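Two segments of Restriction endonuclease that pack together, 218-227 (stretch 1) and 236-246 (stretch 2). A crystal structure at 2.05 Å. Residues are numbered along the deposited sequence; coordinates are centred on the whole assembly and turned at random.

Stretch 1, residues 218-227: GVDFRWIDDR
Stretch 2, residues 236-246: ETLRHAPESWI

The indole of Trp 223 forms the apolar centre of the contact between residues 218-227 and 236-246, which together bury 651 Å². Stretch 1 leaves a short strand (218-220) and enters a helix that runs to Arg 227; stretch 2 passes it in the opposite sense as an irregular segment, with phi/psi of -109/16° at Thr 237, -108/12° at Leu 238, -75/-25° at Arg 239, -119/18° at His 240 and -89/154° at Ala 241, turning helical from Glu 243. The CA pairs Asp 226-Thr 237 (4.9 Å), Trp 223-His 240 (4.8 Å) and Val 219-Pro 242 (6.7 Å) set the register.

Trp 223 (phi/psi -59/-50°) has chi1 t (-179°) and chi2 19°, which lays one indole face beneath Ala 241 and Pro 242. Ala 241 CB sits 3.4 Å from the centroid of the five-membered ring of Trp 223, 11° off its normal, and Pro 242 CD lies 3.7 Å from the centroid of the six-membered ring, 22° off. The small methyl permits this close approach, while Pro 242 (phi/psi -61/149°, C-gamma exo) adds apolar surface through CD and occupies the N-cap position of the following helix. Pro 242 CG also meets Val 219 CG1 (Val 219 chi1 m) at 3.8 Å. From that helix Trp 245 (chi1 t, chi2 -86°) presents its face to the edge of Trp 223, with CZ2 of Trp 223 3.5 Å from CD1 of Trp 245 and planes at 67°.

Water links the backbone and polar groups around this centre. Water 2 accepts from Trp 223 NE1 (3.0 Å) and Arg 227 NH1 (3.0 Å) and donates to Thr 237 OG1 (2.9 Å), so the indole nitrogen is satisfied despite burial. Thr 237 (chi1 p) brings its CG2 to 3.2 Å from Asp 226 O. Water 1 joins Asp 220 N (2.9 Å) to His 240 O (2.7 Å).

Toward the polar edge, Asp 220 (chi1 t) caps the helix by accepting from Arg 222 N at OD1 (3.1 Å), and its OD2 forms a salt bridge with Arg 222 NE (3.3 Å). Thus anchored, the Arg 222 guanidinium (chi1-chi3 m, t, m) lies flat on the His 240 ring (chi1 m, chi2 -64°), centres 3.8 Å apart and planes at 27°.

Asp 226 (chi1 m) points toward stretch 2 and completes the edge. Arg 239, extended after chi1 p with chi2 and chi3 t, reaches back in a two-pronged salt bridge: NE to Asp 226 OD2 at 3.1 Å and NH2 to Asp 226 OD1 at 3.3 Å. Water 3 donates to Asp 226 OD2 (2.6 Å) and Thr 237 O (2.8 Å) and accepts from His 240 N (2.8 Å).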

# COMPACT_ATOMS: atom_id res chain seq x y z
N GLY A 218 -30.32 12.75 3.66
CA GLY A 218 -30.51 14.04 4.31
C GLY A 218 -30.93 13.88 5.75
O GLY A 218 -30.74 12.81 6.35
N VAL A 219 -31.50 14.93 6.33
CA VAL A 219 -31.92 14.90 7.73
C VAL A 219 -33.32 15.47 7.94
O VAL A 219 -33.84 16.21 7.10
CB VAL A 219 -30.93 15.67 8.64
CG1 VAL A 219 -29.57 15.00 8.65
CG2 VAL A 219 -30.82 17.12 8.20
N ASP A 220 -33.92 15.11 9.07
CA ASP A 220 -35.18 15.68 9.50
C ASP A 220 -34.87 16.83 10.44
O ASP A 220 -34.13 16.65 11.41
CB ASP A 220 -36.03 14.63 10.21
CG ASP A 220 -37.48 15.04 10.37
OD1 ASP A 220 -37.77 16.26 10.40
OD2 ASP A 220 -38.35 14.14 10.47
N PHE A 221 -35.41 18.01 10.16
CA PHE A 221 -35.10 19.19 10.96
C PHE A 221 -35.78 19.18 12.32
O PHE A 221 -35.54 20.07 13.15
CB PHE A 221 -35.44 20.47 10.20
CG PHE A 221 -34.23 21.26 9.79
CD1 PHE A 221 -33.54 22.03 10.71
CD2 PHE A 221 -33.77 21.22 8.48
CE1 PHE A 221 -32.42 22.75 10.34
CE2 PHE A 221 -32.65 21.94 8.10
CZ PHE A 221 -31.98 22.70 9.03
N ARG A 222 -36.62 18.18 12.57
CA ARG A 222 -37.23 18.00 13.88
C ARG A 222 -36.17 17.56 14.90
O ARG A 222 -36.37 17.69 16.10
CB ARG A 222 -38.37 16.99 13.82
CG ARG A 222 -39.57 17.48 13.01
CD ARG A 222 -40.76 16.55 13.18
NE ARG A 222 -40.50 15.21 12.67
CZ ARG A 222 -41.38 14.22 12.68
NH1 ARG A 222 -42.59 14.42 13.19
NH2 ARG A 222 -41.06 13.03 12.19
N TRP A 223 -35.06 17.05 14.38
CA TRP A 223 -33.89 16.73 15.19
C TRP A 223 -33.41 18.01 15.89
O TRP A 223 -33.19 18.03 17.10
CB TRP A 223 -32.78 16.18 14.29
CG TRP A 223 -31.52 15.78 14.99
CD1 TRP A 223 -31.35 15.53 16.32
CD2 TRP A 223 -30.23 15.60 14.38
NE1 TRP A 223 -30.04 15.19 16.58
CE2 TRP A 223 -29.34 15.23 15.41
CE3 TRP A 223 -29.75 15.70 13.08
CZ2 TRP A 223 -27.99 14.97 15.17
CZ3 TRP A 223 -28.41 15.44 12.84
CH2 TRP A 223 -27.55 15.08 13.88
N ILE A 224 -33.26 19.06 15.10
CA ILE A 224 -32.83 20.36 15.61
C ILE A 224 -33.90 20.97 16.51
O ILE A 224 -33.58 21.59 17.52
CB ILE A 224 -32.49 21.33 14.46
CG1 ILE A 224 -31.38 20.74 13.59
CG2 ILE A 224 -32.06 22.68 15.00
CD1 ILE A 224 -30.14 20.37 14.38
N ASP A 225 -35.17 20.77 16.15
CA ASP A 225 -36.28 21.22 16.97
C ASP A 225 -36.17 20.63 18.37
O ASP A 225 -36.34 21.34 19.37
CB ASP A 225 -37.62 20.82 16.36
CG ASP A 225 -37.87 21.48 15.01
OD1 ASP A 225 -37.10 22.38 14.64
OD2 ASP A 225 -38.85 21.09 14.34
N ASP A 226 -35.89 19.34 18.44
CA ASP A 226 -35.72 18.65 19.71
C ASP A 226 -34.48 19.15 20.44
O ASP A 226 -34.52 19.38 21.65
CB ASP A 226 -35.63 17.14 19.51
CG ASP A 226 -36.90 16.56 18.92
OD1 ASP A 226 -37.96 17.20 19.07
OD2 ASP A 226 -36.84 15.47 18.32
N ARG A 227 -33.38 19.32 19.71
CA ARG A 227 -32.15 19.85 20.32
C ARG A 227 -32.32 21.29 20.80
O ARG A 227 -31.68 21.71 21.77
CB ARG A 227 -30.96 19.73 19.37
CG ARG A 227 -30.44 18.31 19.21
CD ARG A 227 -29.05 18.29 18.59
NE ARG A 227 -28.09 19.06 19.38
CZ ARG A 227 -27.40 18.56 20.41
NH1 ARG A 227 -27.56 17.30 20.77
NH2 ARG A 227 -26.55 19.34 21.07
N GLU A 236 -33.06 12.95 24.94
CA GLU A 236 -34.41 12.85 24.40
C GLU A 236 -34.51 13.55 23.05
O GLU A 236 -35.61 13.78 22.54
CB GLU A 236 -35.42 13.47 25.37
CG GLU A 236 -35.42 12.84 26.76
CD GLU A 236 -36.36 13.55 27.71
OE1 GLU A 236 -36.51 13.08 28.86
OE2 GLU A 236 -36.96 14.57 27.31
N THR A 237 -33.36 13.89 22.47
CA THR A 237 -33.32 14.65 21.23
C THR A 237 -32.85 13.82 20.04
O THR A 237 -32.49 14.36 19.00
CB THR A 237 -32.39 15.87 21.36
OG1 THR A 237 -31.05 15.43 21.62
CG2 THR A 237 -32.84 16.78 22.49
N LEU A 238 -32.87 12.50 20.20
CA LEU A 238 -32.38 11.60 19.16
C LEU A 238 -33.49 10.85 18.43
O LEU A 238 -33.23 9.91 17.68
CB LEU A 238 -31.39 10.60 19.74
CG LEU A 238 -30.06 11.13 20.29
CD1 LEU A 238 -29.24 9.99 20.87
CD2 LEU A 238 -29.29 11.86 19.21
N ARG A 239 -34.74 11.26 18.66
CA ARG A 239 -35.87 10.55 18.07
C ARG A 239 -36.04 10.81 16.57
O ARG A 239 -36.62 10.00 15.85
CB ARG A 239 -37.17 10.87 18.83
CG ARG A 239 -37.50 12.34 18.94
CD ARG A 239 -38.72 12.55 19.81
NE ARG A 239 -39.05 13.97 19.98
CZ ARG A 239 -40.04 14.41 20.76
NH1 ARG A 239 -40.79 13.56 21.44
NH2 ARG A 239 -40.27 15.72 20.85
N HIS A 240 -35.54 11.95 16.11
CA HIS A 240 -35.61 12.29 14.69
C HIS A 240 -34.22 12.46 14.09
O HIS A 240 -34.05 13.06 13.03
CB HIS A 240 -36.44 13.56 14.48
CG HIS A 240 -37.83 13.47 15.03
ND1 HIS A 240 -38.76 12.58 14.55
CD2 HIS A 240 -38.45 14.16 16.02
CE1 HIS A 240 -39.89 12.72 15.22
NE2 HIS A 240 -39.73 13.68 16.11
N ALA A 241 -33.22 11.93 14.79
CA ALA A 241 -31.83 12.01 14.35
C ALA A 241 -31.48 10.83 13.46
O ALA A 241 -32.11 9.77 13.56
CB ALA A 241 -30.91 12.06 15.56
N PRO A 242 -30.49 11.00 12.56
CA PRO A 242 -30.03 9.90 11.72
C PRO A 242 -29.48 8.74 12.55
O PRO A 242 -28.95 8.97 13.64
CB PRO A 242 -28.89 10.54 10.91
CG PRO A 242 -29.22 11.99 10.89
CD PRO A 242 -29.84 12.28 12.22
N GLU A 243 -29.61 7.52 12.04
CA GLU A 243 -29.11 6.34 12.74
C GLU A 243 -27.60 6.39 12.92
O GLU A 243 -27.06 5.90 13.91
CB GLU A 243 -29.51 5.07 11.98
CG GLU A 243 -31.00 4.80 11.92
CD GLU A 243 -31.56 4.21 13.21
OE1 GLU A 243 -30.80 4.10 14.20
OE2 GLU A 243 -32.75 3.85 13.24
N SER A 244 -26.92 6.99 11.95
CA SER A 244 -25.46 7.11 11.99
C SER A 244 -25.00 7.98 13.16
O SER A 244 -24.01 7.67 13.82
CB SER A 244 -24.94 7.70 10.67
OG SER A 244 -25.52 8.96 10.41
N TRP A 245 -25.74 9.06 13.41
CA TRP A 245 -25.40 9.96 14.50
C TRP A 245 -25.66 9.30 15.85
O TRP A 245 -24.94 9.53 16.82
CB TRP A 245 -26.18 11.27 14.40
CG TRP A 245 -25.66 12.33 15.31
CD1 TRP A 245 -25.99 12.53 16.62
CD2 TRP A 245 -24.69 13.34 14.98
NE1 TRP A 245 -25.30 13.61 17.12
CE2 TRP A 245 -24.50 14.12 16.14
CE3 TRP A 245 -23.98 13.67 13.82
CZ2 TRP A 245 -23.62 15.20 16.17
CZ3 TRP A 245 -23.11 14.74 13.86
CH2 TRP A 245 -22.93 15.49 15.02
N ILE A 246 -26.71 8.48 15.91
CA ILE A 246 -27.02 7.71 17.10
C ILE A 246 -25.91 6.70 17.38
O ILE A 246 -25.45 6.54 18.52
CB ILE A 246 -28.37 6.98 16.96
CG1 ILE A 246 -29.49 7.98 16.73
CG2 ILE A 246 -28.65 6.13 18.19
CD1 ILE A 246 -30.85 7.35 16.51
O HOH W 1 -32.66 13.08 10.71
O HOH W 2 -29.15 15.12 19.46
O HOH W 3 -34.75 14.33 17.34